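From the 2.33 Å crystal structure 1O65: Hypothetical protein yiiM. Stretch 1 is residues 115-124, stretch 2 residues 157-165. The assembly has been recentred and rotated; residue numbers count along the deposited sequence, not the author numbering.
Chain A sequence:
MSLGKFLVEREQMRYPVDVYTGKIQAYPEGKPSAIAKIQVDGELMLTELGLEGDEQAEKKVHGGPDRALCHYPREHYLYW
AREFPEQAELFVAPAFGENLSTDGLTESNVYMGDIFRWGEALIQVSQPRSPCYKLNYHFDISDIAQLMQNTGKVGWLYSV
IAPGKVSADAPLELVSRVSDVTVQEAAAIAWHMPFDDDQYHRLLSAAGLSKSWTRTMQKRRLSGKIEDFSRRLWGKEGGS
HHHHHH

Stretch 1 (115-124) IFRWGEALIQ
Stretch 2 157-165: LYSVIAPGK

Stretch 1 is a β-hairpin. Strands 115-118 and 121-124 are joined by a type II' turn from Trp 118 to Ala 121, with Gly 119 at phi/psi 61/-118 and Glu 120 at -94/3. Strand 121-124 runs antiparallel to stretch 2, at 134° to strand 157-160.

Gln 124 pairs with Ser 159: Gln 124 N to Ser 159 O is 2.9 Å, and Ser 159 N to Gln 124 O is 2.7 Å. Ile 123 faces Val 160 in a non-hydrogen-bonded pair, CA to CA 4.5 Å. A β-bulge then shifts the register by one. Leu 122 pairs with Ala 162; Leu 122 N to Ala 162 O and Ala 162 N to Leu 122 O are both 3.0 Å. Leu 122 O also takes a weak bond from Ile 161 N at 2.6 Å. The chain turns a corner at Ile 161 (-78/-46). Beyond it Gly 164 is extended (175/173), and Glu 120 N donates to Lys 165 O at 2.8 Å.

Gly 164 suits its place because a CB would lie 2.6 Å from Glu 120 O. At Gly 119, positive phi favours glycine, and a CB would come 2.9 Å from Lys 165 O.

Ile 123 (chi1 p, chi2 t) and Val 160 (t) share one face. Ile 123 CD1 sits over the Tyr 158 ring, 3.5 Å from its centroid, in a CH-pi contact. Tyr 158 (m, chi2 88°) meets Phe 116 (m, chi2 79°): Tyr 158 CE2 is 4.0 Å from Phe 116 CD1, which lies at the edge of the Tyr 158 ring. Ile 123, Tyr 158 and Phe 116 are buried.

Leu 122 (m, t), Ala 162, Gln 124 and Ser 159 occupy the other face. Gln 124 (t, t, chi3 55°) and Ser 159 (p) share a water, which donates to Gln 124 OE1 and accepts from Ser 159 OG, each at 2.7 Å.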

# COMPACT_ATOMS: atom_id res chain seq x y z
N ILE A 115 10.05 2.60 8.02
CA ILE A 115 11.18 2.61 7.09
C ILE A 115 11.82 1.22 7.15
O ILE A 115 12.18 0.74 8.23
CB ILE A 115 12.22 3.67 7.40
CG1 ILE A 115 11.62 5.08 7.26
CG2 ILE A 115 13.45 3.53 6.48
CD1 ILE A 115 12.47 6.15 7.93
N PHE A 116 11.91 0.60 5.98
CA PHE A 116 12.48 -0.71 5.84
C PHE A 116 13.76 -0.65 4.99
O PHE A 116 13.83 0.12 4.03
CB PHE A 116 11.52 -1.69 5.19
CG PHE A 116 10.28 -2.12 5.89
CD1 PHE A 116 9.17 -1.27 5.93
CD2 PHE A 116 10.16 -3.35 6.50
CE1 PHE A 116 8.00 -1.66 6.54
CE2 PHE A 116 8.99 -3.76 7.13
CZ PHE A 116 7.91 -2.91 7.15
N ARG A 117 14.75 -1.42 5.41
CA ARG A 117 15.97 -1.59 4.64
C ARG A 117 15.69 -2.83 3.75
O ARG A 117 15.10 -3.77 4.30
CB ARG A 117 17.23 -1.84 5.46
CG ARG A 117 18.46 -2.04 4.57
CD ARG A 117 19.76 -2.07 5.36
NE ARG A 117 19.76 -3.13 6.36
CZ ARG A 117 20.45 -3.13 7.49
NH1 ARG A 117 21.24 -2.12 7.81
NH2 ARG A 117 20.34 -4.17 8.33
N TRP A 118 15.99 -2.72 2.48
CA TRP A 118 15.80 -3.77 1.50
C TRP A 118 17.02 -3.80 0.57
O TRP A 118 17.19 -2.96 -0.31
CB TRP A 118 14.51 -3.56 0.68
CG TRP A 118 14.18 -4.68 -0.25
CD1 TRP A 118 14.50 -6.01 -0.09
CD2 TRP A 118 13.40 -4.62 -1.46
NE1 TRP A 118 14.00 -6.76 -1.12
CE2 TRP A 118 13.35 -5.93 -1.99
CE3 TRP A 118 12.79 -3.59 -2.17
CZ2 TRP A 118 12.68 -6.23 -3.18
CZ3 TRP A 118 12.14 -3.89 -3.36
CH2 TRP A 118 12.07 -5.19 -3.84
N GLY A 119 17.93 -4.73 0.91
CA GLY A 119 19.18 -4.88 0.15
C GLY A 119 19.93 -3.55 0.28
O GLY A 119 20.24 -3.14 1.40
N GLU A 120 20.16 -2.87 -0.84
CA GLU A 120 20.89 -1.59 -0.73
C GLU A 120 19.91 -0.42 -0.62
O GLU A 120 20.38 0.70 -0.56
CB GLU A 120 21.73 -1.35 -1.99
CG GLU A 120 22.37 -2.61 -2.53
CD GLU A 120 23.66 -2.91 -1.79
OE1 GLU A 120 23.60 -3.17 -0.57
OE2 GLU A 120 24.70 -2.85 -2.49
N ALA A 121 18.62 -0.67 -0.58
CA ALA A 121 17.64 0.40 -0.56
C ALA A 121 17.03 0.68 0.81
O ALA A 121 17.20 -0.05 1.77
CB ALA A 121 16.50 0.10 -1.55
N LEU A 122 16.32 1.78 0.87
CA LEU A 122 15.59 2.27 2.02
C LEU A 122 14.22 2.76 1.50
O LEU A 122 14.16 3.58 0.58
CB LEU A 122 16.29 3.44 2.72
CG LEU A 122 17.54 3.11 3.52
CD1 LEU A 122 18.17 4.37 4.09
CD2 LEU A 122 17.26 2.08 4.61
N ILE A 123 13.17 2.15 2.02
CA ILE A 123 11.82 2.47 1.58
C ILE A 123 10.98 2.87 2.80
O ILE A 123 11.31 2.46 3.92
CB ILE A 123 11.16 1.29 0.84
CG1 ILE A 123 10.94 0.09 1.73
CG2 ILE A 123 12.00 0.95 -0.40
CD1 ILE A 123 10.17 -1.07 1.12
N GLN A 124 9.98 3.72 2.54
CA GLN A 124 9.12 4.20 3.59
C GLN A 124 7.63 4.11 3.23
O GLN A 124 7.23 4.53 2.16
CB GLN A 124 9.46 5.65 3.95
CG GLN A 124 8.57 6.20 5.09
CD GLN A 124 9.08 7.53 5.58
OE1 GLN A 124 9.25 8.47 4.80
NE2 GLN A 124 9.32 7.66 6.87
N LEU A 157 1.55 1.70 -0.06
CA LEU A 157 2.58 2.04 -1.04
C LEU A 157 3.82 2.49 -0.31
O LEU A 157 3.72 2.77 0.89
CB LEU A 157 2.09 3.14 -1.98
CG LEU A 157 0.74 2.96 -2.65
CD1 LEU A 157 0.33 4.16 -3.48
CD2 LEU A 157 0.78 1.68 -3.53
N TYR A 158 4.95 2.58 -1.01
CA TYR A 158 6.16 3.07 -0.38
C TYR A 158 6.79 4.22 -1.19
O TYR A 158 6.58 4.28 -2.40
CB TYR A 158 7.25 2.00 -0.31
CG TYR A 158 6.99 0.77 0.50
CD1 TYR A 158 6.37 -0.34 -0.07
CD2 TYR A 158 7.38 0.69 1.82
CE1 TYR A 158 6.15 -1.49 0.65
CE2 TYR A 158 7.17 -0.47 2.56
CZ TYR A 158 6.55 -1.54 1.98
OH TYR A 158 6.32 -2.70 2.67
N SER A 159 7.47 5.12 -0.48
CA SER A 159 8.30 6.10 -1.17
C SER A 159 9.72 5.52 -1.08
O SER A 159 10.00 4.70 -0.19
CB SER A 159 8.30 7.50 -0.60
OG SER A 159 8.70 7.49 0.75
N VAL A 160 10.57 5.85 -2.03
CA VAL A 160 11.93 5.30 -1.98
C VAL A 160 12.83 6.31 -1.31
O VAL A 160 13.06 7.39 -1.84
CB VAL A 160 12.38 4.86 -3.38
CG1 VAL A 160 13.87 4.52 -3.43
CG2 VAL A 160 11.59 3.61 -3.80
N ILE A 161 13.32 5.99 -0.10
CA ILE A 161 14.20 6.88 0.64
C ILE A 161 15.61 6.82 0.08
O ILE A 161 16.24 7.85 -0.08
CB ILE A 161 14.20 6.57 2.14
CG1 ILE A 161 12.80 6.69 2.75
CG2 ILE A 161 15.22 7.45 2.86
CD1 ILE A 161 12.06 7.97 2.47
N ALA A 162 16.15 5.64 -0.18
CA ALA A 162 17.48 5.52 -0.76
C ALA A 162 17.43 4.44 -1.86
O ALA A 162 17.14 3.27 -1.57
CB ALA A 162 18.57 5.14 0.22
N PRO A 163 17.68 4.89 -3.09
CA PRO A 163 17.68 3.97 -4.21
C PRO A 163 18.82 2.99 -4.13
O PRO A 163 19.84 3.24 -3.46
CB PRO A 163 17.73 4.85 -5.45
CG PRO A 163 17.50 6.24 -5.02
CD PRO A 163 17.49 6.29 -3.52
N GLY A 164 18.64 1.79 -4.67
CA GLY A 164 19.70 0.79 -4.61
C GLY A 164 19.29 -0.56 -5.17
O GLY A 164 18.14 -0.77 -5.55
N LYS A 165 20.26 -1.47 -5.29
CA LYS A 165 19.99 -2.81 -5.75
C LYS A 165 19.22 -3.54 -4.65
O LYS A 165 19.51 -3.38 -3.47
CB LYS A 165 21.25 -3.61 -6.07
CG LYS A 165 21.69 -3.64 -7.52
CD LYS A 165 22.89 -4.57 -7.67
CE LYS A 165 23.56 -4.45 -9.02
NZ LYS A 165 22.59 -4.28 -10.13
O HOH W 1 7.50 8.77 2.74